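Local coordinates for protein sphingomyelinase-c (Listeria ivanovii, PDB 1ZWX) that belongs to the endonuclease/exonuclease/phosphatase family and has the two-sheet alpha/beta fold of the DNase I-like proteins, at residues 66-69 against 70-74; 165-168 against 169-173. All blocks are in the same frame, centred on the assembly; numbering follows the deposited sequence. Where two conformers were deposited one is given.

Contact 1. Residues 66-69 against 70-74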
loop_
_atom_site.group_PDB
_atom_site.type_symbol
_atom_site.label_atom_id
_atom_site.label_comp_id
_atom_site.label_asym_id
_atom_site.label_seq_id
_atom_site.Cartn_x
_atom_site.Cartn_y
_atom_site.Cartn_z
ATOM N N ASN A 66 -5.997 0.966 15.396
ATOM C CA ASN A 66 -6.445 1.629 16.619
ATOM C C ASN A 66 -5.665 2.859 17.036
ATOM O O ASN A 66 -6.265 3.898 17.369
ATOM C CB ASN A 66 -6.567 0.625 17.749
ATOM C CG ASN A 66 -7.977 0.367 18.074
ATOM O OD1 ASN A 66 -8.607 -0.552 17.544
ATOM N ND2 ASN A 66 -8.534 1.243 18.895
ATOM N N ASN A 67 -4.343 2.754 16.991
ATOM C CA ASN A 67 -3.454 3.870 17.232
ATOM C C ASN A 67 -3.699 5.037 16.279
ATOM O O ASN A 67 -3.353 6.183 16.593
ATOM C CB ASN A 67 -1.990 3.454 17.055
ATOM C CG ASN A 67 -1.489 2.505 18.152
ATOM O OD1 ASN A 67 -2.154 2.305 19.146
ATOM N ND2 ASN A 67 -0.304 1.901 17.939
ATOM N N LEU A 68 -4.230 4.725 15.091
ATOM C CA LEU A 68 -4.380 5.728 14.025
ATOM C C LEU A 68 -5.732 6.435 14.070
ATOM O O LEU A 68 -5.964 7.397 13.314
ATOM C CB LEU A 68 -4.183 5.070 12.636
ATOM C CG LEU A 68 -2.733 4.737 12.230
ATOM C CD1 LEU A 68 -2.715 3.973 10.912
ATOM C CD2 LEU A 68 -1.857 5.994 12.149
ATOM N N ARG A 69 -6.621 5.945 14.934
ATOM C CA ARG A 69 -7.992 6.445 15.051
ATOM C C ARG A 69 -8.089 7.926 15.415
ATOM O O ARG A 69 -8.997 8.619 14.947
ATOM C CB ARG A 69 -8.777 5.657 16.092
ATOM C CG ARG A 69 -9.310 4.354 15.651
ATOM C CD ARG A 69 -10.570 4.488 14.822
ATOM N NE ARG A 69 -11.107 3.154 14.532
ATOM C CZ ARG A 69 -12.003 2.875 13.587
ATOM N NH1 ARG A 69 -12.493 3.832 12.798
ATOM N NH2 ARG A 69 -12.407 1.623 13.418
ATOM N N GLU A 70 -7.173 8.396 16.253
ATOM C CA GLU A 70 -7.189 9.788 16.681
ATOM C C GLU A 70 -7.058 10.710 15.472
ATOM O O GLU A 70 -7.876 11.611 15.279
ATOM C CB GLU A 70 -6.070 10.051 17.703
ATOM C CG GLU A 70 -5.612 11.500 17.823
ATOM C CD GLU A 70 -6.399 12.298 18.839
ATOM O OE1 GLU A 70 -7.598 12.007 19.044
ATOM O OE2 GLU A 70 -5.810 13.229 19.434
ATOM N N MET A 71 -6.037 10.460 14.660
ATOM C CA MET A 71 -5.757 11.280 13.502
ATOM C C MET A 71 -6.680 10.916 12.344
ATOM O O MET A 71 -7.074 11.790 11.584
ATOM C CB MET A 71 -4.306 11.114 13.079
ATOM C CG MET A 71 -3.290 11.589 14.113
ATOM S SD MET A 71 -1.623 11.510 13.458
ATOM C CE MET A 71 -1.457 9.723 13.230
ATOM N N TYR A 72 -7.022 9.630 12.217
ATOM C CA TYR A 72 -7.767 9.132 11.070
ATOM C C TYR A 72 -8.937 8.264 11.514
ATOM O O TYR A 72 -8.870 7.043 11.388
ATOM C CB TYR A 72 -6.837 8.351 10.100
ATOM C CG TYR A 72 -5.618 9.145 9.705
ATOM C CD1 TYR A 72 -5.721 10.222 8.813
ATOM C CD2 TYR A 72 -4.364 8.858 10.254
ATOM C CE1 TYR A 72 -4.623 10.971 8.475
ATOM C CE2 TYR A 72 -3.253 9.613 9.926
ATOM C CZ TYR A 72 -3.401 10.677 9.028
ATOM O OH TYR A 72 -2.324 11.433 8.676
ATOM N N PRO A 73 -10.035 8.885 12.025
ATOM C CA PRO A 73 -11.159 8.107 12.552
ATOM C C PRO A 73 -12.005 7.343 11.551
ATOM O O PRO A 73 -12.770 6.469 11.960
ATOM C CB PRO A 73 -12.056 9.170 13.242
ATOM C CG PRO A 73 -11.593 10.461 12.737
ATOM C CD PRO A 73 -10.231 10.349 12.203
ATOM N N HIS A 74 -11.929 7.666 10.263
ATOM C CA HIS A 74 -12.780 6.986 9.310
ATOM C C HIS A 74 -11.871 5.999 8.582
ATOM O O HIS A 74 -10.867 6.431 8.004
ATOM C CB HIS A 74 -13.393 7.980 8.329
ATOM C CG HIS A 74 -14.014 9.162 9.017
ATOM N ND1 HIS A 74 -15.234 9.088 9.662
ATOM C CD2 HIS A 74 -13.540 10.410 9.239
ATOM C CE1 HIS A 74 -15.514 10.269 10.197
ATOM N NE2 HIS A 74 -14.500 11.085 9.962
HETATM O O HOH W 1 -6.112 6.647 18.469
HETATM O O HOH W 2 -4.090 8.623 15.786
#

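Contact 2. Residues 165-168 against 169-173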
loop_
_atom_site.group_PDB
_atom_site.type_symbol
_atom_site.label_atom_id
_atom_site.label_comp_id
_atom_site.label_asym_id
_atom_site.label_seq_id
_atom_site.Cartn_x
_atom_site.Cartn_y
_atom_site.Cartn_z
ATOM N N ARG A 165 4.496 -11.550 -13.647
ATOM C CA ARG A 165 4.077 -10.423 -14.508
ATOM C C ARG A 165 2.650 -10.553 -15.084
ATOM O O ARG A 165 1.844 -9.577 -15.094
ATOM C CB ARG A 165 5.150 -10.169 -15.596
ATOM C CG ARG A 165 4.751 -9.127 -16.657
ATOM C CD ARG A 165 5.973 -8.711 -17.482
ATOM N NE ARG A 165 5.651 -7.617 -18.409
ATOM C CZ ARG A 165 6.513 -7.061 -19.261
ATOM N NH1 ARG A 165 7.777 -7.491 -19.321
ATOM N NH2 ARG A 165 6.108 -6.080 -20.062
ATOM N N ALA A 166 2.309 -11.740 -15.583
ATOM C CA ALA A 166 0.965 -11.988 -16.084
ATOM C C ALA A 166 -0.087 -11.825 -14.989
ATOM O O ALA A 166 -1.152 -11.244 -15.220
ATOM C CB ALA A 166 0.854 -13.395 -16.680
ATOM N N ILE A 167 0.187 -12.387 -13.805
ATOM C CA ILE A 167 -0.760 -12.262 -12.695
ATOM C C ILE A 167 -0.971 -10.761 -12.353
ATOM O O ILE A 167 -2.111 -10.323 -12.256
ATOM C CB ILE A 167 -0.285 -13.054 -11.422
ATOM C CG1 ILE A 167 -0.293 -14.569 -11.699
ATOM C CG2 ILE A 167 -1.220 -12.784 -10.232
ATOM C CD1 ILE A 167 0.604 -15.344 -10.697
ATOM N N ARG A 168 0.107 -10.002 -12.214
ATOM C CA ARG A 168 0.005 -8.552 -11.896
ATOM C C ARG A 168 -0.761 -7.802 -12.977
ATOM O O ARG A 168 -1.538 -6.912 -12.688
ATOM C CB ARG A 168 1.353 -7.908 -11.752
ATOM C CG ARG A 168 2.033 -8.200 -10.430
ATOM C CD ARG A 168 3.230 -7.343 -10.254
ATOM N NE ARG A 168 4.386 -7.730 -11.077
ATOM C CZ ARG A 168 5.320 -8.607 -10.721
ATOM N NH1 ARG A 168 5.283 -9.205 -9.514
ATOM N NH2 ARG A 168 6.317 -8.858 -11.579
ATOM N N ALA A 169 -0.562 -8.197 -14.238
ATOM C CA ALA A 169 -1.269 -7.583 -15.345
ATOM C C ALA A 169 -2.763 -7.873 -15.258
ATOM O O ALA A 169 -3.577 -6.962 -15.525
ATOM C CB ALA A 169 -0.645 -8.033 -16.714
ATOM N N GLU A 170 -3.140 -9.084 -14.819
ATOM C CA GLU A 170 -4.543 -9.444 -14.679
ATOM C C GLU A 170 -5.126 -8.662 -13.500
ATOM O O GLU A 170 -6.266 -8.164 -13.559
ATOM C CB GLU A 170 -4.718 -10.951 -14.468
ATOM C CG GLU A 170 -6.134 -11.475 -14.566
ATOM C CD GLU A 170 -6.972 -11.242 -13.274
ATOM O OE1 GLU A 170 -8.210 -11.246 -13.357
ATOM O OE2 GLU A 170 -6.394 -11.057 -12.191
ATOM N N GLN A 171 -4.335 -8.538 -12.438
ATOM C CA GLN A 171 -4.799 -7.796 -11.239
ATOM C C GLN A 171 -4.966 -6.309 -11.546
ATOM O O GLN A 171 -5.917 -5.694 -11.087
ATOM C CB GLN A 171 -3.808 -8.015 -10.085
ATOM C CG GLN A 171 -3.912 -9.473 -9.567
ATOM C CD GLN A 171 -2.882 -9.780 -8.498
ATOM O OE1 GLN A 171 -1.952 -9.016 -8.301
ATOM N NE2 GLN A 171 -3.066 -10.912 -7.797
ATOM N N MET A 172 -4.047 -5.728 -12.319
ATOM C CA MET A 172 -4.245 -4.347 -12.773
ATOM C C MET A 172 -5.537 -4.175 -13.580
ATOM O O MET A 172 -6.249 -3.167 -13.391
ATOM C CB MET A 172 -3.027 -3.812 -13.520
ATOM C CG MET A 172 -1.818 -4.006 -12.721
ATOM S SD MET A 172 -0.423 -2.954 -12.656
ATOM C CE MET A 172 0.536 -3.828 -11.417
ATOM N N GLN A 173 -5.846 -5.139 -14.455
ATOM C CA GLN A 173 -7.116 -5.141 -15.171
ATOM C C GLN A 173 -8.310 -5.217 -14.225
ATOM O O GLN A 173 -9.312 -4.549 -14.481
ATOM C CB GLN A 173 -7.247 -6.268 -16.218
ATOM C CG GLN A 173 -8.573 -6.193 -17.023
ATOM C CD GLN A 173 -8.661 -4.864 -17.831
ATOM O OE1 GLN A 173 -7.751 -4.512 -18.598
ATOM N NE2 GLN A 173 -9.744 -4.116 -17.624
#

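Contact 1. Residues 66-69 against 70-74
Leu68 O takes a short hydrogen bond from Tyr72 N, 2.7 Å between the two atoms. The same oxygen lies 3.7 Å from Tyr72 CD2, obliquely placed against the ring. The Leu68 side chain meets Met71, three residues on. Its CD2 methyl is 3.9 Å from Met71 CE, and the two side chains run obliquely to each other. The Met71 thioether folds back at its last torsion (chi3 -65°), which turns CE toward the leucine. Met71 CB rests over one face of the Tyr72 ring, near the rim. The Tyr72 hydroxyl is held by Met44 O and Asn47 N.

On the exposed side, Arg69 spans the turn. Its NH1 donates to Pro73 O at 2.8 Å. The oxygen lies in the guanidinium plane, but the donor stands above the carbonyl plane of Pro73. The bend at chi2 (-79°) swings the guanidinium round to this carbonyl. Pro73 CB and CD both pack on Arg69 O, each at 3.5 Å.

Two waters bridge the polar backbone. One donates to Asn66 O and accepts from Glu70 N, 3.0 Å from each atom. The other joins Asn67 O to Met71 N in the same way. Water thus adds a partner to Asn66 O, which also accepts from Arg69 N. The turn follows helix 58-67 and leads into strand 74-75, the outermost strand of one sheet of the DNase I-like fold.

Contact 2. Residues 165-168 against 169-173
Gln171 lies one helical turn after Ile167, within helix 161-182, the helix of a beta-alpha-beta unit in this DNase I-like fold. Gln171 CB sits 3.6 Å from Ile167 O. CG comes closer to the same oxygen, at 3.3 Å, because chi1 (-71°) places it beside the backbone N. CD then passes the Ile167 CG2 methyl. The side chains lie alongside and point the same way. At the tip, NE2 is 3.6 Å from Ile167 CG2. The rotation of the buried amide is fixed by polar partners in nearby loops: OE1 accepts from Gln153 N, and NE2 donates to Arg121 O.

Four backbone bonds of the alpha-helical i to i+4 kind run through the segments. Ala169 N, Glu170 N, Gln171 N and Met172 N donate to the carbonyls of Arg165, Ala166, Ile167 and Arg168. Ala169 CB also packs against Arg165 O, 3.3 Å away.

The buried Arg168 guanidinium makes salt bridges to Glu204 and Asp155 and a hydrogen bond to Gln153 O, and Arg165 makes a further salt bridge, to Asp207 in helix 203-212. Ala169 touches Leu211 of that same helix. The Met172 backbone gives the shortest of the four helical bonds, N to Arg168 O at 2.8 Å, with an N-H...O angle of 164°.

From the N terminus, contact 1 comes first. Residues 66-74 lead from the end of helix 58-67 to strand 74-75, at the edge of one six-stranded sheet. They close a short turn there, and His74 pairs with Ser107 of strand 104-107. The chain then passes through strand 104-107 and four strands of the second sheet (88-90, 111-118, 132-140 and 143-151) before helix 161-182. Contact 2 lies within this one continuous helix and closes no loop. The helix joins strands 143-151 and 189-193, and residues 165-173 meet helix 203-212. The contacts neither nest nor cross. The centres of contact 1 and contact 2 are about 32 Å apart, on opposite sides of the chain's centre.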